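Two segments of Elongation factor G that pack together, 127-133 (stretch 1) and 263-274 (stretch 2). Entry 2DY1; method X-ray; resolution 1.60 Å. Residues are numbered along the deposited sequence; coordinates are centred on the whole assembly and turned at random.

Stretch 1 (127-133) LPRMVVV
Stretch 2, residues 263-274: PLLELILEALPS

A helix laid against a β-strand often packs mainly through apolar side chains, since helix backbones bond internally and strand backbones bond to neighbouring strands. Residues 127-133 and 263-274 of elongation factor G illustrate the rule. Leu127 and Pro128 (phi/psi -90/139 and -65/154) lead into a strand spanning 129-133, whose phi/psi values are -134/142 at Arg129, -131/148 at Met130, -111/141 at Val131, -123/123 at Val132 and -93/119 at Val133. The second stretch continues a helix through Ala271, with phi/psi near -64/-40 over most of its length and -95/-33 at Ala271. Successive i to i-4 bonds run from Leu267 N to Pro263 O (2.9 Å) through Leu272 N to Ile268 O (3.0 Å). Leu272 then leaves helical geometry at -92/153, and Pro273 (-76/152) and Ser274 (-85/164) remain extended. The strand and helix axes run nearly antiparallel, at 167°, and approach to 10.6 Å. The register is consistent with this direction: Pro128 CA lies 7.1 Å from Leu272 CA, and Val132 CA lies 8.1 Å from Leu264 CA.

Alternation along the strand, with Pro128 just before it in step, matches which residues take part. The CA-to-CB bonds of Pro128, Met130 and Val132 point toward the second stretch, whereas those of Arg129 and Val131 point away. Arg129 instead folds back along its own chain (chi1 -84°, chi2 138°, chi3 -73°), so that its NE and NH2 donate to Leu127 O at 2.8 and 3.0 Å.

Met130 is the centre of the contact. With chi1 161° (t), chi2 -175° (t) and chi3 -70° (m), its chain is extended through chi2 and turns at the thioether, bringing CE and SD against the helix. Its CE lies 3.6 Å from Ala271 CB, 3.7 Å from Leu267 CG and 4.0 Å from Leu272 CG, while its SD lies 4.1 Å from Ile268 CG1 and 4.4 Å from Leu264 CD1. The i, i+3, i+4, i+7 spacing of Leu264, Leu267, Ile268 and Ala271 brings these side chains together along one side of the helix. Leu264 and Leu267 are both t,p; Ile268 is m,t. Leu272 (m,t) starts sideways, but the end of its side chain comes nearer to the strand.

Smaller contacts flank this cluster. Val132, chi1 55° (p), places CG2 4.1 Å from Leu264 CD2. Beyond the helix, the Pro128 ring (C-gamma exo) meets that of Pro273 (C-gamma endo), with Pro128 CG 3.9 Å from Pro273 CD. No hydrogen bond crosses the interface, and its 352 Å² of buried surface, summed over both sides, rests on apolar packing.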

ATOM      1  N   LEU A 127      14.591 -10.499   3.610  1.00 13.60           N
ATOM      2  CA  LEU A 127      15.524 -10.101   2.577  1.00 10.78           C
ATOM      3  C   LEU A 127      16.799  -9.404   2.993  1.00 12.33           C
ATOM      4  O   LEU A 127      16.776  -8.550   3.863  1.00 13.37           O
ATOM      5  CB  LEU A 127      14.842  -9.131   1.597  1.00  9.56           C
ATOM      6  CG  LEU A 127      13.581  -9.604   0.866  1.00 12.06           C
ATOM      7  CD1 LEU A 127      13.185  -8.506  -0.162  1.00 14.40           C
ATOM      8  CD2 LEU A 127      13.826 -10.932   0.172  1.00 17.82           C
ATOM      9  N   PRO A 128      17.923  -9.758   2.355  1.00 11.20           N
ATOM     10  CA  PRO A 128      19.209  -9.116   2.632  1.00 11.30           C
ATOM     11  C   PRO A 128      19.005  -7.662   2.177  1.00 14.86           C
ATOM     12  O   PRO A 128      18.177  -7.386   1.291  1.00 13.19           O
ATOM     13  CB  PRO A 128      20.166  -9.823   1.687  1.00 14.59           C
ATOM     14  CG  PRO A 128      19.596 -11.241   1.663  1.00 16.03           C
ATOM     15  CD  PRO A 128      18.112 -10.976   1.534  1.00 11.50           C
ATOM     16  N   ARG A 129      19.754  -6.741   2.769  1.00 13.22           N
ATOM     17  CA  ARG A 129      19.650  -5.331   2.418  1.00 13.59           C
ATOM     18  C   ARG A 129      21.034  -4.721   2.231  1.00 14.92           C
ATOM     19  O   ARG A 129      21.986  -5.072   2.937  1.00 13.19           O
ATOM     20  CB  ARG A 129      18.921  -4.546   3.517  1.00 12.50           C
ATOM     21  CG  ARG A 129      17.388  -4.571   3.435  1.00 13.43           C
ATOM     22  CD  ARG A 129      16.808  -4.742   4.830  1.00 14.79           C
ATOM     23  NE  ARG A 129      17.038  -6.130   5.244  1.00 17.95           N
ATOM     24  CZ  ARG A 129      17.130  -6.532   6.504  1.00 22.21           C
ATOM     25  NH1 ARG A 129      17.014  -5.655   7.498  1.00 22.43           N
ATOM     26  NH2 ARG A 129      17.354  -7.813   6.764  1.00 23.06           N
ATOM     27  N   MET A 130      21.143  -3.842   1.242  1.00 11.22           N
ATOM     28  CA  MET A 130      22.375  -3.099   0.953  1.00 11.02           C
ATOM     29  C   MET A 130      21.879  -1.660   0.827  1.00 14.42           C
ATOM     30  O   MET A 130      20.744  -1.443   0.429  1.00 14.60           O
ATOM     31  CB  MET A 130      22.994  -3.576  -0.376  1.00 16.07           C
ATOM     32  CG  MET A 130      23.982  -2.650  -1.046  1.00 27.07           C
ATOM     33  SD  MET A 130      24.462  -3.373  -2.668  1.00 25.91           S
ATOM     34  CE  MET A 130      25.401  -4.746  -2.046  1.00 25.82           C
ATOM     35  N   VAL A 131      22.705  -0.691   1.210  1.00 10.64           N
ATOM     36  CA  VAL A 131      22.335   0.724   1.119  1.00 11.16           C
ATOM     37  C   VAL A 131      23.184   1.380   0.058  1.00  9.50           C
ATOM     38  O   VAL A 131      24.369   1.070  -0.059  1.00 12.48           O
ATOM     39  CB  VAL A 131      22.662   1.465   2.448  1.00 10.47           C
ATOM     40  CG1 VAL A 131      22.485   2.984   2.290  1.00 10.88           C
ATOM     41  CG2 VAL A 131      21.763   0.950   3.569  1.00 14.49           C
ATOM     42  N   VAL A 132      22.590   2.276  -0.731  1.00  7.66           N
ATOM     43  CA  VAL A 132      23.380   3.052  -1.686  1.00  9.73           C
ATOM     44  C   VAL A 132      23.117   4.519  -1.350  1.00  9.45           C
ATOM     45  O   VAL A 132      21.974   4.970  -1.306  1.00 10.48           O
ATOM     46  CB  VAL A 132      23.065   2.724  -3.197  1.00 10.65           C
ATOM     47  CG1 VAL A 132      21.596   2.880  -3.521  1.00 10.50           C
ATOM     48  CG2 VAL A 132      23.925   3.620  -4.095  1.00 11.22           C
ATOM     49  N   VAL A 133      24.191   5.250  -1.062  1.00  8.35           N
ATOM     50  CA  VAL A 133      24.084   6.661  -0.697  1.00  8.68           C
ATOM     51  C   VAL A 133      24.239   7.524  -1.926  1.00  8.64           C
ATOM     52  O   VAL A 133      25.273   7.504  -2.612  1.00  9.34           O
ATOM     53  CB  VAL A 133      25.160   7.032   0.333  1.00 10.26           C
ATOM     54  CG1 VAL A 133      25.072   8.540   0.635  1.00 12.47           C
ATOM     55  CG2 VAL A 133      24.960   6.205   1.602  1.00 11.24           C
ATOM     56  N   PRO A 263      30.663   0.147 -10.390  1.00 11.00           N
ATOM     57  CA  PRO A 263      31.155  -0.502  -9.161  1.00 12.60           C
ATOM     58  C   PRO A 263      29.961  -0.975  -8.288  1.00 13.50           C
ATOM     59  O   PRO A 263      30.046  -1.996  -7.598  1.00 14.13           O
ATOM     60  CB  PRO A 263      31.950   0.608  -8.485  1.00 14.25           C
ATOM     61  CG  PRO A 263      32.576   1.296  -9.660  1.00 14.34           C
ATOM     62  CD  PRO A 263      31.423   1.382 -10.664  1.00 15.60           C
ATOM     63  N   LEU A 264      28.853  -0.227  -8.309  1.00 10.62           N
ATOM     64  CA  LEU A 264      27.661  -0.618  -7.544  1.00 10.74           C
ATOM     65  C   LEU A 264      27.106  -1.923  -8.120  1.00 10.85           C
ATOM     66  O   LEU A 264      26.692  -2.817  -7.379  1.00 11.44           O
ATOM     67  CB  LEU A 264      26.578   0.473  -7.621  1.00  9.93           C
ATOM     68  CG  LEU A 264      25.196   0.089  -7.086  1.00 11.87           C
ATOM     69  CD1 LEU A 264      25.289  -0.157  -5.590  1.00 15.35           C
ATOM     70  CD2 LEU A 264      24.196   1.205  -7.365  1.00 13.16           C
ATOM     71  N   LEU A 265      27.088  -2.032  -9.445  1.00 11.72           N
ATOM     72  CA  LEU A 265      26.583  -3.242 -10.069  1.00  9.83           C
ATOM     73  C   LEU A 265      27.458  -4.452  -9.702  1.00 12.17           C
ATOM     74  O   LEU A 265      26.942  -5.537  -9.406  1.00 12.52           O
ATOM     75  CB  LEU A 265      26.515  -3.042 -11.582  1.00 11.03           C
ATOM     76  CG  LEU A 265      25.815  -4.131 -12.404  1.00 14.55           C
ATOM     77  CD1 LEU A 265      24.419  -4.407 -11.858  1.00 16.55           C
ATOM     78  CD2 LEU A 265      25.744  -3.652 -13.861  1.00 15.56           C
ATOM     79  N   GLU A 266      28.771  -4.251  -9.704  1.00 11.93           N
ATOM     80  CA  GLU A 266      29.696  -5.325  -9.349  1.00 11.78           C
ATOM     81  C   GLU A 266      29.472  -5.719  -7.888  1.00 14.85           C
ATOM     82  O   GLU A 266      29.493  -6.908  -7.538  1.00 14.01           O
ATOM     83  CB  GLU A 266      31.139  -4.867  -9.585  1.00 14.20           C
ATOM     84  CG  GLU A 266      31.439  -4.613 -11.068  1.00 17.98           C
ATOM     85  CD  GLU A 266      32.823  -4.023 -11.322  1.00 33.18           C
ATOM     86  OE1 GLU A 266      33.248  -3.141 -10.549  1.00 31.76           O
ATOM     87  OE2 GLU A 266      33.481  -4.432 -12.305  1.00 42.05           O
ATOM     88  N   LEU A 267      29.248  -4.729  -7.025  1.00 11.53           N
ATOM     89  CA  LEU A 267      28.998  -5.016  -5.615  1.00 12.33           C
ATOM     90  C   LEU A 267      27.682  -5.781  -5.430  1.00 15.54           C
ATOM     91  O   LEU A 267      27.584  -6.635  -4.555  1.00 12.53           O
ATOM     92  CB  LEU A 267      29.004  -3.717  -4.797  1.00 12.14           C
ATOM     93  CG  LEU A 267      28.735  -3.821  -3.298  1.00 12.31           C
ATOM     94  CD1 LEU A 267      29.815  -4.671  -2.628  1.00 14.91           C
ATOM     95  CD2 LEU A 267      28.718  -2.420  -2.694  1.00 13.97           C
ATOM     96  N   ILE A 268      26.665  -5.474  -6.239  1.00 10.87           N
ATOM     97  CA  ILE A 268      25.402  -6.203  -6.153  1.00 10.18           C
ATOM     98  C   ILE A 268      25.673  -7.685  -6.422  1.00 13.64           C
ATOM     99  O   ILE A 268      25.189  -8.562  -5.685  1.00 13.58           O
ATOM    100  CB  ILE A 268      24.396  -5.642  -7.181  1.00 11.80           C
ATOM    101  CG1 ILE A 268      23.819  -4.332  -6.639  1.00 11.88           C
ATOM    102  CG2 ILE A 268      23.287  -6.655  -7.464  1.00 15.55           C
ATOM    103  CD1 ILE A 268      23.077  -3.473  -7.694  1.00 14.47           C
ATOM    104  N   LEU A 269      26.448  -7.967  -7.466  1.00 13.78           N
ATOM    105  CA  LEU A 269      26.771  -9.350  -7.809  1.00 12.34           C
ATOM    106  C   LEU A 269      27.585 -10.010  -6.703  1.00 14.93           C
ATOM    107  O   LEU A 269      27.331 -11.153  -6.315  1.00 17.36           O
ATOM    108  CB  LEU A 269      27.538  -9.397  -9.141  1.00 13.35           C
ATOM    109  CG  LEU A 269      26.643  -9.016 -10.321  1.00 13.96           C
ATOM    110  CD1 LEU A 269      27.513  -8.570 -11.490  1.00 18.49           C
ATOM    111  CD2 LEU A 269      25.736 -10.210 -10.715  1.00 14.60           C
ATOM    112  N   GLU A 270      28.544  -9.281  -6.157  1.00 13.65           N
ATOM    113  CA  GLU A 270      29.386  -9.847  -5.114  1.00 16.04           C
ATOM    114  C   GLU A 270      28.713 -10.070  -3.763  1.00 17.64           C
ATOM    115  O   GLU A 270      28.960 -11.073  -3.086  1.00 16.39           O
ATOM    116  CB  GLU A 270      30.605  -8.941  -4.917  1.00 19.06           C
ATOM    117  CG  GLU A 270      31.450  -9.290  -3.706  1.00 24.11           C
ATOM    118  CD  GLU A 270      32.567  -8.286  -3.480  1.00 37.56           C
ATOM    119  OE1 GLU A 270      32.459  -7.148  -3.997  1.00 35.44           O
ATOM    120  OE2 GLU A 270      33.542  -8.626  -2.775  1.00 35.55           O
ATOM    121  N   ALA A 271      27.850  -9.141  -3.369  1.00 10.56           N
ATOM    122  CA  ALA A 271      27.204  -9.201  -2.067  1.00 11.55           C
ATOM    123  C   ALA A 271      25.825  -9.818  -1.911  1.00 13.89           C
ATOM    124  O   ALA A 271      25.524 -10.388  -0.869  1.00 15.82           O
ATOM    125  CB  ALA A 271      27.179  -7.788  -1.468  1.00 16.56           C
ATOM    126  N   LEU A 272      24.979  -9.692  -2.925  1.00 10.59           N
ATOM    127  CA  LEU A 272      23.615 -10.165  -2.804  1.00  9.99           C
ATOM    128  C   LEU A 272      23.457 -11.588  -3.289  1.00 11.35           C
ATOM    129  O   LEU A 272      24.207 -12.043  -4.142  1.00 12.80           O
ATOM    130  CB  LEU A 272      22.683  -9.188  -3.531  1.00 10.69           C
ATOM    131  CG  LEU A 272      22.862  -7.756  -2.992  1.00 10.71           C
ATOM    132  CD1 LEU A 272      21.877  -6.838  -3.739  1.00 13.51           C
ATOM    133  CD2 LEU A 272      22.609  -7.675  -1.487  1.00 10.08           C
ATOM    134  N   PRO A 273      22.467 -12.303  -2.739  1.00 12.88           N
ATOM    135  CA  PRO A 273      22.254 -13.702  -3.123  1.00 13.05           C
ATOM    136  C   PRO A 273      21.610 -14.000  -4.444  1.00 14.80           C
ATOM    137  O   PRO A 273      20.809 -13.230  -4.949  1.00 14.27           O
ATOM    138  CB  PRO A 273      21.406 -14.236  -1.982  1.00 14.22           C
ATOM    139  CG  PRO A 273      20.478 -13.085  -1.734  1.00 14.67           C
ATOM    140  CD  PRO A 273      21.470 -11.895  -1.733  1.00 12.56           C
ATOM    141  N   SER A 274      21.956 -15.171  -4.972  1.00 16.12           N
ATOM    142  CA  SER A 274      21.379 -15.658  -6.212  1.00 12.58           C
ATOM    143  C   SER A 274      20.067 -16.361  -5.844  1.00 14.61           C
ATOM    144  O   SER A 274      19.811 -16.679  -4.678  1.00 11.96           O
ATOM    145  CB  SER A 274      22.316 -16.689  -6.849  1.00 15.69           C
ATOM    146  OG  SER A 274      22.276 -17.886  -6.074  1.00 16.06           O
TER